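Local coordinates for putative type VI secretion protein (Escherichia coli, PDB 6SK0) that forms the trimeric spike of the type VI secretion system, which probably punctures target membranes and carries a phospholipase effector, at residues Ala500-Leu504 with Lys516-Glu520; Asp607-Arg613 with Glu649-Met654; Gly491-Val495 with Arg505-Lys509. One frame throughout, in Å; residues are numbered along the deposited sequence.

Contact 1 of 3, residues Ala500-Leu504 with Lys516-Glu520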
loop_
_atom_site.group_PDB
_atom_site.type_symbol
_atom_site.label_atom_id
_atom_site.label_comp_id
_atom_site.label_asym_id
_atom_site.label_seq_id
_atom_site.Cartn_x
_atom_site.Cartn_y
_atom_site.Cartn_z
ATOM N N ALA A 500 -16.085 36.781 24.491
ATOM C CA ALA A 500 -16.532 35.770 23.546
ATOM C C ALA A 500 -16.042 34.376 23.899
ATOM O O ALA A 500 -16.236 33.453 23.106
ATOM C CB ALA A 500 -16.078 36.129 22.134
ATOM N N ASN A 501 -15.414 34.214 25.061
ATOM C CA ASN A 501 -14.867 32.951 25.539
ATOM C C ASN A 501 -13.692 32.456 24.703
ATOM O O ASN A 501 -13.430 31.254 24.658
ATOM C CB ASN A 501 -15.944 31.864 25.632
ATOM C CG ASN A 501 -15.671 30.871 26.737
ATOM O OD1 ASN A 501 -15.159 31.230 27.793
ATOM N ND2 ASN A 501 -16.004 29.609 26.498
ATOM N N ASN A 502 -12.976 33.350 24.030
ATOM C CA ASN A 502 -11.607 33.049 23.643
ATOM C C ASN A 502 -10.766 33.028 24.903
ATOM O O ASN A 502 -10.713 34.021 25.634
ATOM C CB ASN A 502 -11.058 34.086 22.671
ATOM C CG ASN A 502 -11.770 34.082 21.356
ATOM O OD1 ASN A 502 -11.972 35.125 20.756
ATOM N ND2 ASN A 502 -12.157 32.909 20.895
ATOM N N LYS A 503 -10.130 31.906 25.184
ATOM C CA LYS A 503 -9.401 31.793 26.431
ATOM C C LYS A 503 -8.018 31.223 26.184
ATOM O O LYS A 503 -7.808 30.396 25.296
ATOM C CB LYS A 503 -10.154 30.933 27.449
ATOM C CG LYS A 503 -10.499 29.559 26.958
ATOM C CD LYS A 503 -11.130 28.732 28.055
ATOM C CE LYS A 503 -12.347 29.421 28.630
ATOM N NZ LYS A 503 -12.942 28.621 29.730
ATOM N N LEU A 504 -7.074 31.709 26.973
ATOM C CA LEU A 504 -5.786 31.069 27.173
ATOM C C LEU A 504 -5.729 30.744 28.659
ATOM O O LEU A 504 -5.548 31.634 29.493
ATOM C CB LEU A 504 -4.635 31.960 26.734
ATOM C CG LEU A 504 -3.258 31.512 27.213
ATOM C CD1 LEU A 504 -2.953 30.107 26.743
ATOM C CD2 LEU A 504 -2.195 32.473 26.745
ATOM N N LYS A 516 -4.597 25.602 27.903
ATOM C CA LYS A 516 -5.718 25.494 26.987
ATOM C C LYS A 516 -5.837 26.794 26.213
ATOM O O LYS A 516 -5.979 27.867 26.804
ATOM C CB LYS A 516 -7.012 25.181 27.734
ATOM C CG LYS A 516 -8.213 25.105 26.837
ATOM C CD LYS A 516 -9.479 24.931 27.636
ATOM C CE LYS A 516 -10.233 23.707 27.190
ATOM N NZ LYS A 516 -11.629 23.717 27.695
ATOM N N LEU A 517 -5.754 26.694 24.899
ATOM C CA LEU A 517 -6.000 27.797 23.987
ATOM C C LEU A 517 -7.251 27.436 23.207
ATOM O O LEU A 517 -7.225 26.527 22.375
ATOM C CB LEU A 517 -4.806 28.011 23.068
ATOM C CG LEU A 517 -4.720 29.327 22.314
ATOM C CD1 LEU A 517 -4.754 30.500 23.274
ATOM C CD2 LEU A 517 -3.455 29.335 21.486
ATOM N N SER A 518 -8.350 28.120 23.489
ATOM C CA SER A 518 -9.640 27.658 23.006
ATOM C C SER A 518 -10.468 28.812 22.473
ATOM O O SER A 518 -10.557 29.868 23.105
ATOM C CB SER A 518 -10.403 26.931 24.117
ATOM O OG SER A 518 -11.729 26.656 23.726
ATOM N N THR A 519 -11.074 28.598 21.316
ATOM C CA THR A 519 -12.081 29.486 20.769
ATOM C C THR A 519 -13.386 28.718 20.626
ATOM O O THR A 519 -13.391 27.497 20.450
ATOM C CB THR A 519 -11.642 30.076 19.414
ATOM O OG1 THR A 519 -12.647 30.969 18.931
ATOM C CG2 THR A 519 -11.413 28.992 18.385
ATOM N N GLU A 520 -14.497 29.439 20.718
ATOM C CA GLU A 520 -15.807 28.821 20.585
ATOM C C GLU A 520 -16.178 28.514 19.144
ATOM O O GLU A 520 -17.164 27.814 18.916
ATOM C CB GLU A 520 -16.883 29.720 21.189
ATOM C CG GLU A 520 -16.917 29.706 22.691
ATOM C CD GLU A 520 -17.339 28.368 23.242
ATOM O OE1 GLU A 520 -18.353 27.820 22.767
ATOM O OE2 GLU A 520 -16.653 27.854 24.147
#
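Antiparallel strands 503-507 and 514-519 form a beta hairpin, and this contact covers the end of the pairing far from its turn. Lys-503 and Ser-518 are a hydrogen-bonded pair: Lys-503 N to Ser-518 O is 2.9 Å and Ser-518 N to Lys-503 O is 3.0 Å. On their face, Lys-503 leaves the backbone with chi1 p and bends again at chi3 (p), so its CG lies 3.9 Å from Ser-518 CB. Lys-503 CD is 4.2 Å from Lys-516 CD, in a more extended side chain. The aliphatic stems pack while the two NZ atoms of Lys-503 and Lys-516 stay 5.5 Å apart. The other face carries the non-hydrogen-bonded pair Leu-504 and Leu-517, both t,p, with Leu-504 CB 3.8 Å from Leu-517 CD1. Leu-504 also packs on Leu-504 of the third subunit and Met-506 of the second, which places this apolar face toward the interior of the trimeric spike. Beyond the strand ends, Asn-501 has left-handed backbone angles and an off-rotamer chi1, and Glu-520 folds back as m,m. Glu-520 also salt-bridges Lys-524, and Asn-501 OD1 is hydrogen-bonded to Arg-497. Between the two side chains, Asn-501 ND2 donates to Glu-520 OE2 at 3.0 Å.

Contact 2 of 3, residues Asp607-Arg613 with Glu649-Met654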
loop_
_atom_site.group_PDB
_atom_site.type_symbol
_atom_site.label_atom_id
_atom_site.label_comp_id
_atom_site.label_asym_id
_atom_site.label_seq_id
_atom_site.Cartn_x
_atom_site.Cartn_y
_atom_site.Cartn_z
ATOM N N ASP A 607 11.994 0.168 -9.150
ATOM C CA ASP A 607 12.487 1.534 -9.339
ATOM C C ASP A 607 13.262 1.947 -8.090
ATOM O O ASP A 607 12.734 2.549 -7.154
ATOM C CB ASP A 607 11.325 2.474 -9.631
ATOM C CG ASP A 607 11.768 3.882 -9.994
ATOM O OD1 ASP A 607 10.882 4.741 -10.190
ATOM O OD2 ASP A 607 12.984 4.142 -10.079
ATOM N N ILE A 608 14.551 1.614 -8.082
ATOM C CA ILE A 608 15.377 1.976 -6.940
ATOM C C ILE A 608 15.662 3.468 -6.933
ATOM O O ILE A 608 15.765 4.074 -5.867
ATOM C CB ILE A 608 16.676 1.151 -6.931
ATOM C CG1 ILE A 608 16.368 -0.318 -6.644
ATOM C CG2 ILE A 608 17.656 1.687 -5.909
ATOM C CD1 ILE A 608 15.562 -0.538 -5.391
ATOM N N SER A 609 15.760 4.085 -8.108
ATOM C CA SER A 609 16.206 5.471 -8.204
ATOM C C SER A 609 15.307 6.412 -7.408
ATOM O O SER A 609 15.790 7.219 -6.609
ATOM C CB SER A 609 16.257 5.890 -9.669
ATOM O OG SER A 609 16.404 7.284 -9.791
ATOM N N CYS A 610 13.998 6.328 -7.622
ATOM C CA CYS A 610 13.090 7.235 -6.935
ATOM C C CYS A 610 13.035 6.955 -5.440
ATOM O O CYS A 610 12.846 7.878 -4.656
ATOM C CB CYS A 610 11.698 7.159 -7.557
ATOM S SG CYS A 610 10.694 5.827 -6.927
ATOM N N GLN A 611 13.242 5.708 -5.022
ATOM C CA GLN A 611 13.263 5.410 -3.593
ATOM C C GLN A 611 14.543 5.915 -2.933
ATOM O O GLN A 611 14.514 6.391 -1.798
ATOM C CB GLN A 611 13.082 3.911 -3.368
ATOM C CG GLN A 611 11.706 3.389 -3.763
ATOM C CD GLN A 611 10.570 4.070 -3.018
ATOM O OE1 GLN A 611 10.700 4.421 -1.853
ATOM N NE2 GLN A 611 9.450 4.254 -3.692
ATOM N N GLN A 612 15.673 5.820 -3.629
ATOM C CA GLN A 612 16.910 6.408 -3.130
ATOM C C GLN A 612 16.788 7.922 -3.029
ATOM O O GLN A 612 17.212 8.532 -2.040
ATOM C CB GLN A 612 18.066 6.011 -4.047
ATOM C CG GLN A 612 19.424 6.410 -3.556
ATOM C CD GLN A 612 20.114 5.294 -2.823
ATOM O OE1 GLN A 612 19.937 4.122 -3.138
ATOM N NE2 GLN A 612 20.902 5.651 -1.830
ATOM N N ARG A 613 16.185 8.539 -4.041
ATOM C CA ARG A 613 15.916 9.967 -3.987
ATOM C C ARG A 613 14.968 10.308 -2.846
ATOM O O ARG A 613 15.121 11.341 -2.194
ATOM C CB ARG A 613 15.347 10.421 -5.325
ATOM C CG ARG A 613 15.189 11.906 -5.490
ATOM C CD ARG A 613 15.110 12.272 -6.965
ATOM N NE ARG A 613 14.120 11.479 -7.692
ATOM C CZ ARG A 613 14.412 10.452 -8.485
ATOM N NH1 ARG A 613 15.670 10.075 -8.650
ATOM N NH2 ARG A 613 13.446 9.794 -9.103
ATOM N N GLU A 649 6.230 9.167 -9.764
ATOM C CA GLU A 649 7.285 8.278 -9.320
ATOM C C GLU A 649 6.673 6.986 -8.823
ATOM O O GLU A 649 5.524 6.677 -9.133
ATOM C CB GLU A 649 8.134 8.942 -8.240
ATOM C CG GLU A 649 8.767 10.221 -8.712
ATOM C CD GLU A 649 10.055 10.550 -7.999
ATOM O OE1 GLU A 649 10.215 10.160 -6.827
ATOM O OE2 GLU A 649 10.919 11.196 -8.618
ATOM N N SER A 650 7.440 6.211 -8.089
ATOM C CA SER A 650 7.005 4.888 -7.705
ATOM C C SER A 650 6.416 4.870 -6.303
ATOM O O SER A 650 6.729 5.708 -5.458
ATOM C CB SER A 650 8.164 3.902 -7.800
ATOM O OG SER A 650 8.437 3.604 -9.149
ATOM N N VAL A 651 5.543 3.907 -6.077
ATOM C CA VAL A 651 5.085 3.554 -4.747
ATOM C C VAL A 651 5.855 2.315 -4.329
ATOM O O VAL A 651 5.790 1.277 -4.995
ATOM C CB VAL A 651 3.568 3.316 -4.718
ATOM C CG1 VAL A 651 3.140 2.786 -3.373
ATOM C CG2 VAL A 651 2.829 4.599 -5.063
ATOM N N GLY A 652 6.613 2.432 -3.247
ATOM C CA GLY A 652 7.389 1.333 -2.714
ATOM C C GLY A 652 6.796 0.856 -1.400
ATOM O O GLY A 652 6.590 1.641 -0.478
ATOM N N ILE A 653 6.517 -0.435 -1.340
ATOM C CA ILE A 653 6.068 -1.087 -0.124
ATOM C C ILE A 653 7.139 -2.082 0.275
ATOM O O ILE A 653 7.462 -2.996 -0.491
ATOM C CB ILE A 653 4.708 -1.769 -0.308
ATOM C CG1 ILE A 653 3.664 -0.736 -0.715
ATOM C CG2 ILE A 653 4.299 -2.488 0.957
ATOM C CD1 ILE A 653 2.383 -1.328 -1.159
ATOM N N MET A 654 7.715 -1.882 1.450
ATOM C CA MET A 654 8.755 -2.743 1.979
ATOM C C MET A 654 8.296 -3.321 3.303
ATOM O O MET A 654 7.717 -2.620 4.132
ATOM C CB MET A 654 10.072 -1.989 2.173
ATOM C CG MET A 654 10.726 -1.531 0.898
ATOM S SD MET A 654 9.961 -0.066 0.188
ATOM C CE MET A 654 11.383 0.716 -0.571
#
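The strongest link here is a salt bridge, Arg-613 NH2 to Glu-649 OE2 at 2.9 Å, joining helix 608-618 to the residues that lead into strand 651-655 of the trimeric beta-prism. OE2 lies near the guanidinium plane, so Arg-613 NE adds a weak hydrogen bond to it at 3.3 Å, while Arg-613 NH1 donates to Ser-609 OG one helical turn back (3.1 Å). Arg-640 of the second subunit forms another salt bridge with the same carboxylate. At the start of the helix, Ser-650 OG donates to Asp-607 OD1 (2.9 Å). Asp-607 is also the N-cap: its OD2 accepts a weak hydrogen bond from Cys-610 N at 3.4 Å, so one carboxylate serves both helix and strand approach. Between these sites Cys-610 SG packs 3.3 Å from Ser-650 CB and weakly accepts from Ser-650 N at 3.5 Å. The axes of helix 608-613 and strand 651-654 approach to 9.2 Å and cross at -80°. Val-651 and Ile-653 point away from the helix, and residues 651-654 pair in parallel with strands of both other subunits. Gln-611 instead lies over Gly-652, its amide hydrogen-bonded to Arg-643 and Leu-642 of the second subunit, with Met-654 CE 4.0 Å from its OE1. Glycine makes the close approach possible: a CB on Gly-652 would stand 2.8 Å from Gln-611 NE2.

Contact 3 of 3, residues Gly491-Val495 with Arg505-Lys509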
loop_
_atom_site.group_PDB
_atom_site.type_symbol
_atom_site.label_atom_id
_atom_site.label_comp_id
_atom_site.label_asym_id
_atom_site.label_seq_id
_atom_site.Cartn_x
_atom_site.Cartn_y
_atom_site.Cartn_z
ATOM N N GLY A 491 -7.322 29.794 42.100
ATOM C CA GLY A 491 -6.287 28.905 42.589
ATOM C C GLY A 491 -5.669 28.056 41.497
ATOM O O GLY A 491 -6.332 27.198 40.918
ATOM N N THR A 492 -4.395 28.314 41.210
ATOM C CA THR A 492 -3.584 27.593 40.231
ATOM C C THR A 492 -4.147 27.647 38.815
ATOM O O THR A 492 -3.720 26.869 37.959
ATOM C CB THR A 492 -3.368 26.127 40.637
ATOM O OG1 THR A 492 -4.598 25.404 40.526
ATOM C CG2 THR A 492 -2.850 26.036 42.063
ATOM N N ARG A 493 -5.074 28.554 38.528
ATOM C CA ARG A 493 -5.613 28.719 37.186
ATOM C C ARG A 493 -5.470 30.174 36.771
ATOM O O ARG A 493 -6.147 31.051 37.319
ATOM C CB ARG A 493 -7.075 28.281 37.113
ATOM C CG ARG A 493 -7.245 26.793 36.918
ATOM C CD ARG A 493 -8.498 26.455 36.139
ATOM N NE ARG A 493 -8.554 25.030 35.834
ATOM C CZ ARG A 493 -9.506 24.454 35.111
ATOM N NH1 ARG A 493 -10.493 25.182 34.614
ATOM N NH2 ARG A 493 -9.471 23.150 34.888
ATOM N N ASN A 494 -4.578 30.429 35.824
ATOM C CA ASN A 494 -4.420 31.737 35.208
ATOM C C ASN A 494 -5.167 31.721 33.884
ATOM O O ASN A 494 -4.873 30.895 33.014
ATOM C CB ASN A 494 -2.946 32.072 34.999
ATOM C CG ASN A 494 -2.176 32.112 36.293
ATOM O OD1 ASN A 494 -1.352 31.240 36.565
ATOM N ND2 ASN A 494 -2.439 33.125 37.106
ATOM N N VAL A 495 -6.138 32.616 33.740
ATOM C CA VAL A 495 -7.036 32.615 32.596
ATOM C C VAL A 495 -7.009 33.987 31.944
ATOM O O VAL A 495 -7.283 34.997 32.602
ATOM C CB VAL A 495 -8.471 32.241 32.993
ATOM C CG1 VAL A 495 -9.303 31.996 31.756
ATOM C CG2 VAL A 495 -8.472 31.014 33.882
ATOM N N ARG A 505 -5.918 29.478 28.990
ATOM C CA ARG A 505 -5.944 29.026 30.371
ATOM C C ARG A 505 -4.666 28.269 30.679
ATOM O O ARG A 505 -4.258 27.392 29.913
ATOM C CB ARG A 505 -7.164 28.145 30.634
ATOM C CG ARG A 505 -7.322 27.743 32.078
ATOM C CD ARG A 505 -8.623 27.003 32.303
ATOM N NE ARG A 505 -8.532 25.605 31.901
ATOM C CZ ARG A 505 -9.536 24.915 31.378
ATOM N NH1 ARG A 505 -9.367 23.645 31.045
ATOM N NH2 ARG A 505 -10.711 25.495 31.192
ATOM N N MET A 506 -4.038 28.616 31.794
ATOM C CA MET A 506 -2.864 27.918 32.295
ATOM C C MET A 506 -3.198 27.357 33.666
ATOM O O MET A 506 -3.475 28.114 34.599
ATOM C CB MET A 506 -1.655 28.848 32.359
ATOM C CG MET A 506 -1.161 29.284 31.002
ATOM S SD MET A 506 0.410 30.152 31.054
ATOM C CE MET A 506 0.739 30.369 29.311
ATOM N N GLU A 507 -3.192 26.038 33.778
ATOM C CA GLU A 507 -3.474 25.354 35.028
ATOM C C GLU A 507 -2.159 25.051 35.730
ATOM O O GLU A 507 -1.305 24.356 35.177
ATOM C CB GLU A 507 -4.265 24.075 34.773
ATOM C CG GLU A 507 -4.339 23.145 35.955
ATOM C CD GLU A 507 -5.126 23.733 37.104
ATOM O OE1 GLU A 507 -6.371 23.707 37.058
ATOM O OE2 GLU A 507 -4.500 24.221 38.060
ATOM N N ASP A 508 -2.007 25.559 36.945
ATOM C CA ASP A 508 -0.758 25.463 37.685
ATOM C C ASP A 508 -0.695 24.299 38.654
ATOM O O ASP A 508 0.361 24.077 39.248
ATOM C CB ASP A 508 -0.509 26.747 38.466
ATOM C CG ASP A 508 -0.014 27.855 37.602
ATOM O OD1 ASP A 508 1.029 28.428 37.967
ATOM O OD2 ASP A 508 -0.641 28.136 36.560
ATOM N N LYS A 509 -1.784 23.566 38.845
ATOM C CA LYS A 509 -1.785 22.509 39.845
ATOM C C LYS A 509 -0.672 21.516 39.550
ATOM O O LYS A 509 -0.632 20.917 38.472
ATOM C CB LYS A 509 -3.139 21.813 39.881
ATOM C CG LYS A 509 -3.215 20.714 40.911
ATOM C CD LYS A 509 -4.281 19.711 40.575
ATOM C CE LYS A 509 -4.993 19.262 41.827
ATOM N NZ LYS A 509 -6.005 18.229 41.519
#
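Strand 505-507 runs antiparallel to strand 493-495 in the first hairpin of the modelled chain, their axes 4.6 Å apart and 170° between directions. Arg-505 opens the pairing opposite Val-495, a non-hydrogen-bonded pair in which Arg-505 CG rests 3.9 Å from Val-495 CG2. The rest of its side chain turns along the same face until its guanidinium lies flat on that of Arg-493, centres 3.8 Å apart and planes at 17°; Arg-493 NH1 is 3.4 Å from Arg-505 NE. Next, Met-506 forms the hydrogen-bonded pair with Asn-494, Met-506 N to Asn-494 O at 2.7 Å and Asn-494 N to Met-506 O at 2.8 Å. Met-506 sits on the other face, where it packs on Thr-498 of the third subunit. Glu-507 returns to the arginine face, and its OE1 forms a salt bridge with Arg-493 NE at 2.8 Å. Its OE2 is 2.7 Å from Thr-492 OG1 and accepts from Lys-509 N at 2.9 Å. Asp-508 N then makes a very short hydrogen bond, 2.4 Å, to Thr-492 O, while its OD1 makes weak hydrogen bonds with Thr-498 OG1 and Ala-500 N of the third subunit. Lys-509 closes the segment with its N 3.5 Å from Thr-492 CB and its NZ in a salt bridge with Glu-512. Two like-charged guanidiniums stack in this contact, and the Glu-507 carboxylate offsets part of that charge at the edge of Arg-493, so the face is held by polar and charged groups more than by apolar packing.

Overall arrangement
Contacts 1 and 3 are neighbours in one antiparallel sheet, their centres 14 Å apart, and share strand 503-507: residues 503-504 pair with strand 514-519, and residues 505-507 with strand 493-497. Lys-516 N lies 2.7 Å from Arg-505 O, a probable hydrogen bond that joins the two. Their segments alternate along the chain, as expected where the middle strand of a meander pairs with both neighbours. Contact 2 comes later in sequence and farther along the spike, its centre 45 Å from that of contact 1 and 50 Å from that of contact 3, with nearest atoms about 35 and 40 Å away. All three lie at or beside subunit interfaces of the trimer.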